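Local coordinates for protein adenylate isopentenyltransferase (Humulus lupulus, PDB 3A8T) that transfers an isopentenyl group from dimethylallyl diphosphate to ATP, ADP or AMP, a step in the biosynthesis of cytokinins, at residues A[303-308]-A[319-324]. Numbering follows the deposited sequence.
Sequences ESFRAA and EIWEKQ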
loop_
_atom_site.group_PDB
_atom_site.type_symbol
_atom_site.label_atom_id
_atom_site.label_comp_id
_atom_site.label_asym_id
_atom_site.label_seq_id
_atom_site.Cartn_x
_atom_site.Cartn_y
_atom_site.Cartn_z
ATOM N N GLU A 303 -18.375 4.429 -5.251
ATOM C CA GLU A 303 -19.489 4.512 -4.373
ATOM C C GLU A 303 -19.284 3.695 -3.132
ATOM O O GLU A 303 -19.971 3.913 -2.115
ATOM C CB GLU A 303 -20.749 4.027 -5.066
ATOM C CG GLU A 303 -21.119 4.853 -6.296
ATOM C CD GLU A 303 -21.341 6.321 -5.990
ATOM O OE1 GLU A 303 -22.015 6.622 -4.973
ATOM O OE2 GLU A 303 -20.847 7.164 -6.782
ATOM N N SER A 304 -18.388 2.725 -3.217
ATOM C CA SER A 304 -18.098 1.869 -2.087
ATOM C C SER A 304 -17.386 2.704 -1.060
ATOM O O SER A 304 -17.650 2.599 0.127
ATOM C CB SER A 304 -17.182 0.682 -2.487
ATOM O OG SER A 304 -17.811 -0.274 -3.321
ATOM N N PHE A 305 -16.465 3.530 -1.545
ATOM C CA PHE A 305 -15.682 4.405 -0.705
ATOM C C PHE A 305 -16.494 5.549 -0.123
ATOM O O PHE A 305 -16.348 5.875 1.077
ATOM C CB PHE A 305 -14.465 4.905 -1.505
ATOM C CG PHE A 305 -13.392 3.863 -1.632
ATOM C CD1 PHE A 305 -12.263 3.911 -0.848
ATOM C CD2 PHE A 305 -13.587 2.745 -2.429
ATOM C CE1 PHE A 305 -11.345 2.853 -0.844
ATOM C CE2 PHE A 305 -12.672 1.685 -2.423
ATOM C CZ PHE A 305 -11.555 1.744 -1.628
ATOM N N ARG A 306 -17.357 6.135 -0.959
ATOM C CA ARG A 306 -18.250 7.225 -0.538
ATOM C C ARG A 306 -19.015 6.671 0.661
ATOM O O ARG A 306 -18.999 7.247 1.745
ATOM C CB ARG A 306 -19.242 7.548 -1.657
ATOM C CG ARG A 306 -19.467 9.006 -1.991
ATOM C CD ARG A 306 -20.441 9.180 -3.211
ATOM N NE ARG A 306 -19.777 9.491 -4.485
ATOM C CZ ARG A 306 -19.070 10.596 -4.660
ATOM N NH1 ARG A 306 -18.966 11.457 -3.656
ATOM N NH2 ARG A 306 -18.441 10.839 -5.803
ATOM N N ALA A 307 -19.673 5.536 0.467
ATOM C CA ALA A 307 -20.417 4.894 1.555
ATOM C C ALA A 307 -19.501 4.521 2.741
ATOM O O ALA A 307 -19.885 4.594 3.894
ATOM C CB ALA A 307 -21.107 3.673 1.034
ATOM N N ALA A 308 -18.276 4.138 2.443
ATOM C CA ALA A 308 -17.306 3.774 3.469
ATOM C C ALA A 308 -16.929 4.950 4.373
ATOM O O ALA A 308 -16.410 4.749 5.458
ATOM C CB ALA A 308 -16.055 3.231 2.792
ATOM N N GLU A 319 -22.300 -3.924 0.846
ATOM C CA GLU A 319 -23.286 -4.198 -0.169
ATOM C C GLU A 319 -22.807 -3.737 -1.557
ATOM O O GLU A 319 -22.860 -4.476 -2.538
ATOM C CB GLU A 319 -24.618 -3.486 0.164
ATOM C CG GLU A 319 -25.420 -4.082 1.330
ATOM C CD GLU A 319 -26.911 -3.602 1.393
ATOM O OE1 GLU A 319 -27.686 -4.146 2.235
ATOM O OE2 GLU A 319 -27.320 -2.693 0.610
ATOM N N ILE A 320 -22.353 -2.493 -1.594
ATOM C CA ILE A 320 -21.927 -1.811 -2.807
ATOM C C ILE A 320 -20.719 -2.450 -3.423
ATOM O O ILE A 320 -20.699 -2.753 -4.599
ATOM C CB ILE A 320 -21.699 -0.305 -2.480
ATOM C CG1 ILE A 320 -23.077 0.310 -2.055
ATOM C CG2 ILE A 320 -21.087 0.386 -3.657
ATOM C CD1 ILE A 320 -23.097 1.445 -1.053
ATOM N N TRP A 321 -19.720 -2.663 -2.596
ATOM C CA TRP A 321 -18.504 -3.323 -2.990
ATOM C C TRP A 321 -18.769 -4.737 -3.548
ATOM O O TRP A 321 -18.175 -5.163 -4.528
ATOM C CB TRP A 321 -17.613 -3.360 -1.737
ATOM C CG TRP A 321 -16.356 -4.143 -1.845
ATOM C CD1 TRP A 321 -16.166 -5.455 -1.491
ATOM C CD2 TRP A 321 -15.081 -3.651 -2.238
ATOM N NE1 TRP A 321 -14.846 -5.792 -1.615
ATOM C CE2 TRP A 321 -14.158 -4.706 -2.078
ATOM C CE3 TRP A 321 -14.623 -2.422 -2.718
ATOM C CZ2 TRP A 321 -12.806 -4.561 -2.377
ATOM C CZ3 TRP A 321 -13.284 -2.283 -3.010
ATOM C CH2 TRP A 321 -12.393 -3.333 -2.840
ATOM N N GLU A 322 -19.686 -5.459 -2.928
ATOM C CA GLU A 322 -20.004 -6.811 -3.330
ATOM C C GLU A 322 -20.487 -6.751 -4.752
ATOM O O GLU A 322 -19.985 -7.446 -5.605
ATOM C CB GLU A 322 -21.092 -7.385 -2.401
ATOM C CG GLU A 322 -20.881 -8.867 -2.040
ATOM C CD GLU A 322 -21.013 -9.196 -0.517
ATOM O OE1 GLU A 322 -22.165 -9.143 -0.017
ATOM O OE2 GLU A 322 -19.978 -9.517 0.166
ATOM N N LYS A 323 -21.441 -5.861 -5.005
ATOM C CA LYS A 323 -22.026 -5.679 -6.327
ATOM C C LYS A 323 -21.133 -4.991 -7.337
ATOM O O LYS A 323 -21.021 -5.442 -8.458
ATOM C CB LYS A 323 -23.333 -4.876 -6.237
ATOM C CG LYS A 323 -24.440 -5.565 -5.483
ATOM C CD LYS A 323 -25.666 -4.668 -5.232
ATOM C CE LYS A 323 -26.330 -4.135 -6.555
ATOM N NZ LYS A 323 -26.915 -5.183 -7.491
ATOM N N GLN A 324 -20.490 -3.908 -6.944
ATOM C CA GLN A 324 -19.694 -3.164 -7.912
ATOM C C GLN A 324 -18.251 -3.535 -8.145
ATOM O O GLN A 324 -17.693 -3.255 -9.206
ATOM C CB GLN A 324 -19.781 -1.659 -7.603
ATOM C CG GLN A 324 -21.221 -1.134 -7.571
ATOM C CD GLN A 324 -21.326 0.401 -7.553
ATOM O OE1 GLN A 324 -22.370 0.950 -7.908
ATOM N NE2 GLN A 324 -20.251 1.095 -7.151
#
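Ile320 meets helix 303-308 with both of its branches, and the two do different work. CG2, anti to its own backbone N, lies against the start of the segment, 3.6 Å from Ser304 N and 3.9 Å from Glu303 CB. The other branch runs on to CD1, which meets the methyl of Ala307 one turn later (CD1 to CB 3.6 Å). An alanine in place of Ile320 would probably open a gap between the helices, leaving Ala307 CB and Ser304 N without the methyl groups, CD1 and CG2, now packed on them. Ser304, facing Trp321 across the contact, illustrates close packing without a hydrogen bond. Its OG, beside its own backbone N (chi1 -69°), is 3.1 Å from Trp321 N, but the angle is poor; the oxygen sits instead near the plane of the indole, at its edge, and 3.5 Å from Trp321 CB. Beside this pair the rings of Phe305 and Trp321 lie side by side and point the same way, meeting obliquely where Phe305 CE2 approaches Trp321 CZ3 at 4.1 Å. Both lead into the interior: Phe305 makes an edge-to-face contact with Tyr190, while Trp321 NE1 hydrogen-bonds to Asp59 OD2. At the outer margin the extended chain of Gln324 brings NE2 to 3.6 Å from Glu303 CB; the bent chain of Glu303 carries its carboxylate away, to a salt bridge with Arg306 whose NE to OE2 hydrogen bond is weak. The axes of the two segments approach to 8.7 Å, at 174°, an antiparallel helical hairpin. Following edge strand 296-300 of the parallel sheet, it packs through Phe305 on helix 184-201 and through Trp321 on helix 53-61, whose first residues belong to the ATP-binding P-loop, in the P-loop NTPase-like fold of the IPP transferases.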